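Local coordinates for pirin family protein (Acinetobacter baumannii, PDB 6D0P) that probably acts as a metal-dependent dioxygenase of the pirin (bicupin) family, likely oxidising quercetin, with a metal ion held in its N-terminal cupin domain, at residues I278-N282 with R283-G287; F266-T270 with K271-M275; Y199-E202 with G203-T206. All coordinates share one frame; numbering follows the deposited sequence.

Contact 1: residues I278-N282 with R283-G287; sequences INDFN and RGKFG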
ATOM      1  N   ILE A 278      13.096  13.283 -14.944  1.00 23.30           N
ATOM      2  CA  ILE A 278      12.630  14.664 -15.043  1.00 24.25           C
ATOM      3  C   ILE A 278      12.648  15.120 -16.503  1.00 24.17           C
ATOM      4  O   ILE A 278      11.662  15.699 -16.992  1.00 24.27           O
ATOM      5  CB  ILE A 278      13.507  15.590 -14.179  1.00 25.51           C
ATOM      6  CG1 ILE A 278      13.267  15.342 -12.694  1.00 26.32           C
ATOM      7  CG2 ILE A 278      13.289  17.050 -14.554  1.00 26.31           C
ATOM      8  CD1 ILE A 278      14.263  16.039 -11.798  1.00 28.33           C
ATOM      9  N   ASN A 279      13.762  14.874 -17.183  1.00 24.59           N
ATOM     10  CA  ASN A 279      13.925  15.307 -18.585  1.00 24.99           C
ATOM     11  C   ASN A 279      12.906  14.590 -19.488  1.00 25.06           C
ATOM     12  O   ASN A 279      12.273  15.241 -20.323  1.00 25.02           O
ATOM     13  CB  ASN A 279      15.373  15.156 -19.051  1.00 25.43           C
ATOM     14  CG  ASN A 279      16.278  16.168 -18.379  1.00 26.51           C
ATOM     15  OD1 ASN A 279      15.798  17.150 -17.820  1.00 26.36           O
ATOM     16  ND2 ASN A 279      17.582  15.944 -18.428  1.00 27.88           N
ATOM     17  N   ASP A 280      12.760  13.284 -19.324  1.00 24.61           N
ATOM     18  CA  ASP A 280      11.811  12.489 -20.112  1.00 25.21           C
ATOM     19  C   ASP A 280      10.387  13.029 -19.920  1.00 25.13           C
ATOM     20  O   ASP A 280       9.645  13.236 -20.898  1.00 25.79           O
ATOM     21  CB  ASP A 280      11.863  11.008 -19.721  1.00 24.86           C
ATOM     22  CG  ASP A 280      13.106  10.267 -20.193  1.00 26.07           C
ATOM     23  OD1 ASP A 280      13.856  10.842 -21.019  1.00 26.94           O
ATOM     24  OD2 ASP A 280      13.335   9.120 -19.715  1.00 26.26           O
ATOM     25  N   PHE A 281      10.017  13.314 -18.683  1.00 25.67           N
ATOM     26  CA  PHE A 281       8.654  13.760 -18.425  1.00 26.44           C
ATOM     27  C   PHE A 281       8.438  15.194 -18.913  1.00 26.90           C
ATOM     28  O   PHE A 281       7.403  15.489 -19.502  1.00 26.51           O
ATOM     29  CB  PHE A 281       8.304  13.663 -16.943  1.00 27.13           C
ATOM     30  CG  PHE A 281       6.995  14.327 -16.601  1.00 28.19           C
ATOM     31  CD1 PHE A 281       5.789  13.765 -17.000  1.00 28.69           C
ATOM     32  CD2 PHE A 281       6.968  15.514 -15.885  1.00 30.48           C
ATOM     33  CE1 PHE A 281       4.584  14.386 -16.709  1.00 29.90           C
ATOM     34  CE2 PHE A 281       5.759  16.126 -15.578  1.00 31.72           C
ATOM     35  CZ  PHE A 281       4.570  15.562 -15.992  1.00 31.15           C
ATOM     36  N   ASN A 282       9.395  16.078 -18.644  1.00 26.32           N
ATOM     37  CA  ASN A 282       9.237  17.475 -19.002  1.00 27.80           C
ATOM     38  C   ASN A 282       9.256  17.650 -20.528  1.00 28.66           C
ATOM     39  O   ASN A 282       8.657  18.589 -21.029  1.00 29.22           O
ATOM     40  CB  ASN A 282      10.265  18.341 -18.277  1.00 28.03           C
ATOM     41  CG  ASN A 282       9.844  18.656 -16.857  1.00 29.10           C
ATOM     42  OD1 ASN A 282       9.110  19.604 -16.642  1.00 31.68           O
ATOM     43  ND2 ASN A 282      10.313  17.889 -15.887  1.00 28.80           N
ATOM     44  N   ARG A 283       9.902  16.760 -21.269  1.00 29.29           N
ATOM     45  CA  ARG A 283       9.961  16.885 -22.720  0.70 31.03           C
ATOM     46  C   ARG A 283       8.777  16.154 -23.373  1.00 32.20           C
ATOM     47  O   ARG A 283       8.753  16.000 -24.586  1.00 33.72           O
ATOM     48  CB  ARG A 283      11.316  16.390 -23.236  0.70 31.38           C
ATOM     49  CG  ARG A 283      12.452  17.358 -22.941  0.70 32.90           C
ATOM     50  CD  ARG A 283      12.348  18.614 -23.798  0.70 35.34           C
ATOM     51  NE  ARG A 283      12.892  18.432 -25.138  0.70 36.74           N
ATOM     52  CZ  ARG A 283      12.805  19.322 -26.121  0.70 38.63           C
ATOM     53  NH1 ARG A 283      12.123  20.442 -25.952  0.70 39.00           N
ATOM     54  NH2 ARG A 283      13.409  19.091 -27.273  0.70 40.46           N
ATOM     55  N   GLY A 284       7.815  15.700 -22.573  1.00 33.01           N
ATOM     56  CA  GLY A 284       6.600  15.052 -23.109  1.00 35.92           C
ATOM     57  C   GLY A 284       6.760  13.590 -23.514  1.00 37.61           C
ATOM     58  O   GLY A 284       5.864  13.058 -24.177  1.00 37.63           O
ATOM     59  N   LYS A 285       7.814  12.893 -23.090  1.00 37.86           N
ATOM     60  CA  LYS A 285       7.996  11.485 -23.545  1.00 39.96           C
ATOM     61  C   LYS A 285       7.047  10.493 -22.848  1.00 39.54           C
ATOM     62  O   LYS A 285       6.995   9.338 -23.264  1.00 40.55           O
ATOM     63  CB  LYS A 285       9.442  11.032 -23.354  1.00 43.48           C
ATOM     64  CG  LYS A 285      10.436  11.696 -24.292  1.00 48.03           C
ATOM     65  CD  LYS A 285      11.806  11.036 -24.262  1.00 53.72           C
ATOM     66  CE  LYS A 285      12.740  11.571 -25.329  1.00 58.50           C
ATOM     67  NZ  LYS A 285      12.969  13.028 -25.179  1.00 60.78           N
ATOM     68  N   PHE A 286       6.308  10.891 -21.815  1.00 36.23           N
ATOM     69  CA  PHE A 286       5.365   9.942 -21.167  1.00 33.73           C
ATOM     70  C   PHE A 286       4.001   9.982 -21.886  1.00 35.10           C
ATOM     71  O   PHE A 286       3.106   9.199 -21.532  1.00 37.09           O
ATOM     72  CB  PHE A 286       5.201  10.248 -19.670  1.00 30.95           C
ATOM     73  CG  PHE A 286       6.307   9.807 -18.730  1.00 29.03           C
ATOM     74  CD1 PHE A 286       7.583  10.340 -18.812  1.00 28.71           C
ATOM     75  CD2 PHE A 286       6.042   8.945 -17.680  1.00 27.01           C
ATOM     76  CE1 PHE A 286       8.576   9.970 -17.913  1.00 27.17           C
ATOM     77  CE2 PHE A 286       7.029   8.590 -16.773  1.00 26.76           C
ATOM     78  CZ  PHE A 286       8.298   9.108 -16.885  1.00 27.17           C
ATOM     79  N   GLY A 287       3.802  10.906 -22.836  0.70 34.68           N
ATOM     80  CA  GLY A 287       2.535  10.975 -23.626  0.70 35.95           C
ATOM     81  C   GLY A 287       1.472  11.870 -22.994  0.70 36.61           C
ATOM     82  O   GLY A 287       1.788  12.860 -22.333  0.70 35.36           O
TER
HETATM   83  O   HOH W   1      14.573  13.098 -22.480  1.00 39.90           O
HETATM   84  O   HOH W   2       5.877  13.441 -20.586  1.00 27.51           O
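A Schellman motif ends helix 271-282, where Lys285 N reaches back to Asp280 O at 2.9 Å, nearly in line with the carbonyl bond, and Gly284 N bonds to Phe281 O at 3.1 Å from well above that carbonyl's plane. Gly284 takes the positive phi (80°) of the C' position, ending the helix and turning the chain aside. One residue earlier, Arg283 N still makes a helical bond to Asn279 O at 3.0 Å. The bend, continued by a type I turn from Gly284 to Gly287, brings the Phe286 ring against the last helical turn. The edge of the Phe281 ring, its CG anti to the backbone N (chi1 170°), is directed at the face of Phe286, a T-shaped pair with centroids 5.9 Å apart and planes at 83°. The Phe281 side chain touches Pro65 of strand 64-66 and, through CB, Phe266, residues that Phe286 also touches; the Phe286 side chain lies about 6 Å from that of the manganese ligand His66. On the polar flank Asp280 OD2 forms a salt bridge with Arg67, while OD1 meets Lys285 through a water, the charged atoms themselves standing apart. A second water crosses the turn, donating to Phe281 O at 2.8 Å and accepting from Phe286 N at 2.9 Å.

Contact 2: residues F266-T270 with K271-M275; sequences FVMNT and KAEIM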
ATOM      1  N   PHE A 266       8.830   9.935  -8.850  1.00 23.33           N
ATOM      2  CA  PHE A 266       9.886   9.102  -9.397  1.00 22.79           C
ATOM      3  C   PHE A 266      10.743   8.559  -8.247  1.00 23.13           C
ATOM      4  O   PHE A 266      11.096   9.312  -7.344  1.00 23.81           O
ATOM      5  CB  PHE A 266      10.787   9.897 -10.330  1.00 23.84           C
ATOM      6  CG  PHE A 266      10.075  10.690 -11.397  1.00 24.55           C
ATOM      7  CD1 PHE A 266       9.245  10.060 -12.301  1.00 23.72           C
ATOM      8  CD2 PHE A 266      10.323  12.045 -11.550  1.00 26.46           C
ATOM      9  CE1 PHE A 266       8.631  10.776 -13.313  1.00 25.49           C
ATOM     10  CE2 PHE A 266       9.695  12.762 -12.557  1.00 26.90           C
ATOM     11  CZ  PHE A 266       8.869  12.121 -13.446  1.00 25.64           C
ATOM     12  N   VAL A 267      11.069   7.268  -8.271  1.00 19.22           N
ATOM     13  CA  VAL A 267      11.963   6.713  -7.267  1.00 17.77           C
ATOM     14  C   VAL A 267      12.946   5.805  -8.003  1.00 17.48           C
ATOM     15  O   VAL A 267      12.539   4.754  -8.546  1.00 16.89           O
ATOM     16  CB  VAL A 267      11.234   5.939  -6.155  1.00 17.68           C
ATOM     17  CG1 VAL A 267      12.246   5.364  -5.175  1.00 17.77           C
ATOM     18  CG2 VAL A 267      10.216   6.801  -5.423  1.00 17.94           C
HETATM   19  N   MSE A 268      14.204   6.236  -8.057  1.00 24.23           N
HETATM   20  CA  MSE A 268      15.241   5.510  -8.761  1.00 23.34           C
HETATM   21  C   MSE A 268      16.368   5.211  -7.799  1.00 23.73           C
HETATM   22  O   MSE A 268      16.178   5.302  -6.564  1.00 23.69           O
HETATM   23  CB  MSE A 268      15.682   6.362  -9.969  1.00 23.49           C
HETATM   24  CG  MSE A 268      14.526   6.610 -10.970  1.00 22.90           C
HETATM   25 SE   MSE A 268      13.992   4.935 -11.858  1.00 22.83          SE
HETATM   26  CE  MSE A 268      15.654   4.502 -12.850  1.00 23.49           C
ATOM     27  N   ASN A 269      17.531   4.822  -8.328  1.00 23.35           N
ATOM     28  CA  ASN A 269      18.672   4.482  -7.473  1.00 24.91           C
ATOM     29  C   ASN A 269      19.684   5.635  -7.424  1.00 26.75           C
ATOM     30  O   ASN A 269      20.448   5.730  -6.430  1.00 28.81           O
ATOM     31  CB  ASN A 269      19.376   3.198  -7.924  1.00 24.59           C
ATOM     32  CG  ASN A 269      18.490   1.978  -7.813  1.00 23.41           C
ATOM     33  OD1 ASN A 269      18.057   1.451  -8.833  1.00 22.44           O
ATOM     34  ND2 ASN A 269      18.167   1.557  -6.594  1.00 23.28           N
ATOM     35  N   THR A 270      19.723   6.478  -8.461  1.00 26.76           N
ATOM     36  CA  THR A 270      20.734   7.541  -8.533  1.00 28.78           C
ATOM     37  C   THR A 270      20.117   8.894  -8.918  1.00 28.62           C
ATOM     38  O   THR A 270      19.042   8.959  -9.547  1.00 27.10           O
ATOM     39  CB  THR A 270      21.800   7.203  -9.587  1.00 29.31           C
ATOM     40  OG1 THR A 270      21.200   7.328 -10.880  1.00 27.75           O
ATOM     41  CG2 THR A 270      22.394   5.824  -9.401  1.00 29.56           C
ATOM     42  N   LYS A 271      20.844   9.967  -8.590  1.00 30.64           N
ATOM     43  CA  LYS A 271      20.427  11.322  -8.963  1.00 31.26           C
ATOM     44  C   LYS A 271      20.448  11.454 -10.501  1.00 29.96           C
ATOM     45  O   LYS A 271      19.576  12.114 -11.082  1.00 28.68           O
ATOM     46  CB  LYS A 271      21.285  12.378  -8.257  1.00 34.60           C
ATOM     47  CG  LYS A 271      21.084  12.450  -6.745  1.00 37.29           C
ATOM     48  CD  LYS A 271      21.769  13.625  -6.062  1.00 41.01           C
ATOM     49  CE  LYS A 271      21.468  13.666  -4.578  1.00 43.80           C
ATOM     50  NZ  LYS A 271      21.698  15.022  -4.023  1.00 47.73           N
ATOM     51  N   ALA A 272      21.413  10.822 -11.168  1.00 29.90           N
ATOM     52  CA  ALA A 272      21.465  10.874 -12.644  1.00 29.47           C
ATOM     53  C   ALA A 272      20.184  10.267 -13.240  1.00 27.20           C
ATOM     54  O   ALA A 272      19.636  10.790 -14.209  1.00 26.08           O
ATOM     55  CB  ALA A 272      22.694  10.152 -13.145  1.00 30.76           C
ATOM     56  N   GLU A 273      19.701   9.164 -12.658  1.00 26.24           N
ATOM     57  CA  GLU A 273      18.463   8.538 -13.140  1.00 24.68           C
ATOM     58  C   GLU A 273      17.269   9.467 -12.889  1.00 23.71           C
ATOM     59  O   GLU A 273      16.343   9.501 -13.694  1.00 22.61           O
ATOM     60  CB  GLU A 273      18.220   7.189 -12.463  1.00 25.13           C
ATOM     61  CG  GLU A 273      19.141   6.081 -12.947  1.00 25.92           C
ATOM     62  CD  GLU A 273      19.201   4.879 -12.013  1.00 27.20           C
ATOM     63  OE1 GLU A 273      18.729   4.993 -10.848  1.00 27.24           O
ATOM     64  OE2 GLU A 273      19.739   3.831 -12.433  1.00 28.44           O
ATOM     65  N   ILE A 274      17.267  10.189 -11.767  1.00 24.29           N
ATOM     66  CA  ILE A 274      16.197  11.151 -11.466  1.00 24.50           C
ATOM     67  C   ILE A 274      16.230  12.269 -12.524  1.00 24.90           C
ATOM     68  O   ILE A 274      15.193  12.671 -13.014  1.00 23.65           O
ATOM     69  CB  ILE A 274      16.300  11.698 -10.022  1.00 25.99           C
ATOM     70  CG1 ILE A 274      15.889  10.642  -8.986  1.00 26.00           C
ATOM     71  CG2 ILE A 274      15.481  12.969  -9.851  1.00 26.40           C
ATOM     72  CD1 ILE A 274      14.496  10.106  -9.168  1.00 24.73           C
HETATM   73  N   MSE A 275      17.426  12.728 -12.892  1.00 26.84           N
HETATM   74  CA  MSE A 275      17.564  13.794 -13.903  1.00 28.70           C
HETATM   75  C   MSE A 275      16.976  13.299 -15.230  1.00 26.90           C
HETATM   76  O   MSE A 275      16.291  14.038 -15.921  1.00 25.69           O
HETATM   77  CB  MSE A 275      19.024  14.211 -14.083  1.00 32.21           C
HETATM   78  CG  MSE A 275      19.632  14.846 -12.832  1.00 37.79           C
HETATM   79 SE   MSE A 275      18.857  16.655 -12.613  1.00 46.63          SE
HETATM   80  CE  MSE A 275      20.190  17.665 -13.677  1.00 46.10           C
TER
HETATM   81  O   HOH W   3      18.888   1.676 -11.387  1.00 28.71           O
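Thr270 OG1 sits between its own backbone N and carbonyl carbon (chi1 71°), while Glu273 runs extended beyond CG (chi2 163°), and the two side chains meet at about a right angle as a capping box. Thr270, the N-cap of helix 271-282, accepts from Glu273 N through OG1 at 3.0 Å. In return Glu273 OE1 accepts from Thr270 N at 3.0 Å, from above the carboxylate plane, closing the box, and also from Asn269 N at 2.8 Å, nearly along the C-O axis. This double grip limits rotation of the carboxylate, whose OE2 also accepts from a water shared with Asn269 OD1. The first helical bond follows, Ile274 N to Thr270 O at 3.1 Å. Next to the box, Met268, a selenomethionine bent at chi2 and chi3, curls its CE against Glu273 CD at 3.7 Å. Ile274 CD1 touches both Met268 CG and Phe266 CB, each at 3.9 Å. The contact thus folds the helix back over strand 266-268, their directions 145° apart. Asn269 ND2 ties the corner to Pro259 O, Ile274 rests on Tyr263 of the paired strand 261-263, and Phe266 also touches Ala277 of the helix.

Contact 3: residues Y199-E202 with G203-T206; sequences YVPE and GHTT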
ATOM      1  N   TYR A 199       4.151 -15.389  11.883  1.00 21.49           N
ATOM      2  CA  TYR A 199       5.512 -15.775  11.554  1.00 22.89           C
ATOM      3  C   TYR A 199       5.900 -15.094  10.252  1.00 22.64           C
ATOM      4  O   TYR A 199       5.139 -15.128   9.261  1.00 21.78           O
ATOM      5  CB  TYR A 199       5.657 -17.288  11.427  1.00 26.51           C
ATOM      6  CG  TYR A 199       5.315 -18.001  12.703  1.00 29.64           C
ATOM      7  CD1 TYR A 199       6.222 -18.087  13.745  1.00 31.85           C
ATOM      8  CD2 TYR A 199       4.057 -18.548  12.882  1.00 34.27           C
ATOM      9  CE1 TYR A 199       5.891 -18.726  14.931  1.00 34.08           C
ATOM     10  CE2 TYR A 199       3.714 -19.194  14.056  1.00 37.40           C
ATOM     11  CZ  TYR A 199       4.632 -19.278  15.085  1.00 35.26           C
ATOM     12  OH  TYR A 199       4.269 -19.925  16.230  1.00 41.81           O
ATOM     13  N   VAL A 200       7.083 -14.484  10.296  0.50 21.27           N
ATOM     14  CA  VAL A 200       7.666 -13.690   9.226  0.50 21.07           C
ATOM     15  C   VAL A 200       9.051 -14.256   8.911  0.50 22.55           C
ATOM     16  O   VAL A 200       9.692 -14.811   9.789  0.50 22.89           O
ATOM     17  CB  VAL A 200       7.759 -12.218   9.671  0.50 19.56           C
ATOM     18  CG1 VAL A 200       8.586 -11.353   8.726  0.50 19.89           C
ATOM     19  CG2 VAL A 200       6.379 -11.627   9.880  0.50 18.53           C
ATOM     20  N   PRO A 201       9.500 -14.143   7.654  1.00 23.77           N
ATOM     21  CA  PRO A 201      10.846 -14.598   7.370  1.00 24.80           C
ATOM     22  C   PRO A 201      11.951 -13.830   8.113  1.00 24.28           C
ATOM     23  O   PRO A 201      11.913 -12.600   8.250  1.00 22.60           O
ATOM     24  CB  PRO A 201      11.003 -14.426   5.856  1.00 25.86           C
ATOM     25  CG  PRO A 201       9.614 -14.475   5.334  1.00 25.52           C
ATOM     26  CD  PRO A 201       8.803 -13.791   6.402  1.00 25.02           C
ATOM     27  N   GLU A 202      12.927 -14.588   8.583  1.00 24.09           N
ATOM     28  CA  GLU A 202      14.069 -14.058   9.297  1.00 25.11           C
ATOM     29  C   GLU A 202      14.739 -12.976   8.437  1.00 24.39           C
ATOM     30  O   GLU A 202      14.922 -13.172   7.244  1.00 21.96           O
ATOM     31  CB  GLU A 202      15.052 -15.195   9.589  1.00 27.44           C
ATOM     32  CG  GLU A 202      16.344 -14.757  10.243  1.00 29.32           C
ATOM     33  CD  GLU A 202      16.164 -14.226  11.654  1.00 31.43           C
ATOM     34  OE1 GLU A 202      15.683 -14.987  12.520  1.00 31.12           O
ATOM     35  OE2 GLU A 202      16.504 -13.053  11.881  1.00 31.42           O
ATOM     36  N   GLY A 203      15.084 -11.842   9.036  1.00 22.44           N
ATOM     37  CA  GLY A 203      15.806 -10.778   8.274  1.00 21.90           C
ATOM     38  C   GLY A 203      14.896  -9.818   7.526  1.00 20.29           C
ATOM     39  O   GLY A 203      15.379  -8.792   7.031  1.00 19.14           O
ATOM     40  N   HIS A 204      13.586 -10.085   7.452  1.00 18.45           N
ATOM     41  CA  HIS A 204      12.690  -9.186   6.715  1.00 17.37           C
ATOM     42  C   HIS A 204      12.307  -7.936   7.525  1.00 15.65           C
ATOM     43  O   HIS A 204      12.051  -8.011   8.721  1.00 14.68           O
ATOM     44  CB  HIS A 204      11.361  -9.880   6.357  1.00 17.93           C
ATOM     45  CG  HIS A 204      11.414 -10.733   5.132  1.00 20.28           C
ATOM     46  ND1 HIS A 204      10.304 -10.972   4.351  1.00 22.49           N
ATOM     47  CD2 HIS A 204      12.442 -11.353   4.529  1.00 21.49           C
ATOM     48  CE1 HIS A 204      10.649 -11.727   3.336  1.00 24.15           C
ATOM     49  NE2 HIS A 204      11.944 -11.969   3.417  1.00 22.61           N
ATOM     50  N   THR A 205      12.279  -6.812   6.832  1.00 14.82           N
ATOM     51  CA  THR A 205      11.587  -5.612   7.305  1.00 14.37           C
ATOM     52  C   THR A 205      10.173  -6.053   7.680  1.00 14.58           C
ATOM     53  O   THR A 205       9.594  -6.846   6.937  1.00 14.83           O
ATOM     54  CB  THR A 205      11.498  -4.577   6.180  1.00 14.48           C
ATOM     55  OG1 THR A 205      12.827  -4.162   5.894  1.00 14.69           O
ATOM     56  CG2 THR A 205      10.614  -3.392   6.495  1.00 14.33           C
ATOM     57  N   THR A 206       9.642  -5.555   8.802  1.00 13.73           N
ATOM     58  CA  THR A 206       8.348  -5.938   9.285  1.00 13.69           C
ATOM     59  C   THR A 206       7.647  -4.698   9.822  1.00 13.06           C
ATOM     60  O   THR A 206       8.106  -4.092  10.819  1.00 12.77           O
ATOM     61  CB  THR A 206       8.455  -7.015  10.371  1.00 15.81           C
ATOM     62  OG1 THR A 206       9.132  -8.162   9.853  1.00 18.64           O
ATOM     63  CG2 THR A 206       7.098  -7.443  10.878  1.00 15.75           C
TER
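Hydrogen bonding across this link between strands 195-199 and 205-210 centres on a type II beta turn from Pro201 to His204. His204 N bonds to Pro201 O at 3.1 Å, a fairly straight bond with the donor lying above the carbonyl plane. Gly203 takes the positive phi (87°) of the third turn position. The Glu202 side chain, bent at chi2, lies beside the turn and directs OE2 to Gly235 N in a neighbouring loop, while the backbone of Gly203 pairs with that of Arg233.

The aromatic interaction is a CH-pi contact. Pro201 CB lies 3.5 Å from the centroid of the His204 ring and only 7° off its normal, so this carbon is almost exactly over the middle of one face. Pro201 CG covers the same face toward the CE1 corner, at 3.6 Å from His204 CE1. A His204 chi1 of -82° sets CG anti to the carbonyl carbon, on the side of the proline. On the ring's rim, His204 ND1 has a weak hydrogen bond with Thr252 OG1.

Van der Waals packing lies on the inner side. In the conformer described, one of two modelled for Val200, CG1 is anti to the backbone N and approaches the carbon His204 CB at 3.9 Å and the hydroxyl oxygen Thr206 OG1 at 3.4 Å; the valine and threonine side chains slide past each other in opposite directions, and both also touch Phe238 of strand 237-242.

The chemistry implies a bend closed by one turn bond, with a glycine at its third position, and tied to the neighbouring loop; the imidazole orientation is probably restrained by the proline on one face and, more weakly, by Thr252 at ND1.

In the fold
Contacts 1 and 2 cap opposite ends of helix 271-282: the capping box in contact 2 uses side-chain acceptors for N-H groups at its start, whereas the Schellman motif in contact 1 uses backbone N-H groups for carbonyls at its finish. They meet through Phe266, whose CZ lies 3.9 Å from Phe281 CB. Contact 1 lies at the surface, contacts 2 and 3 are partly buried; both 1 and 2 include water bridges. Contact 3 turns between two strands of the same C-terminal cupin domain, its centre about 28 Å from that of contact 2 and 38 Å from that of contact 1, and relies on proline-imidazole packing in place of helix capping.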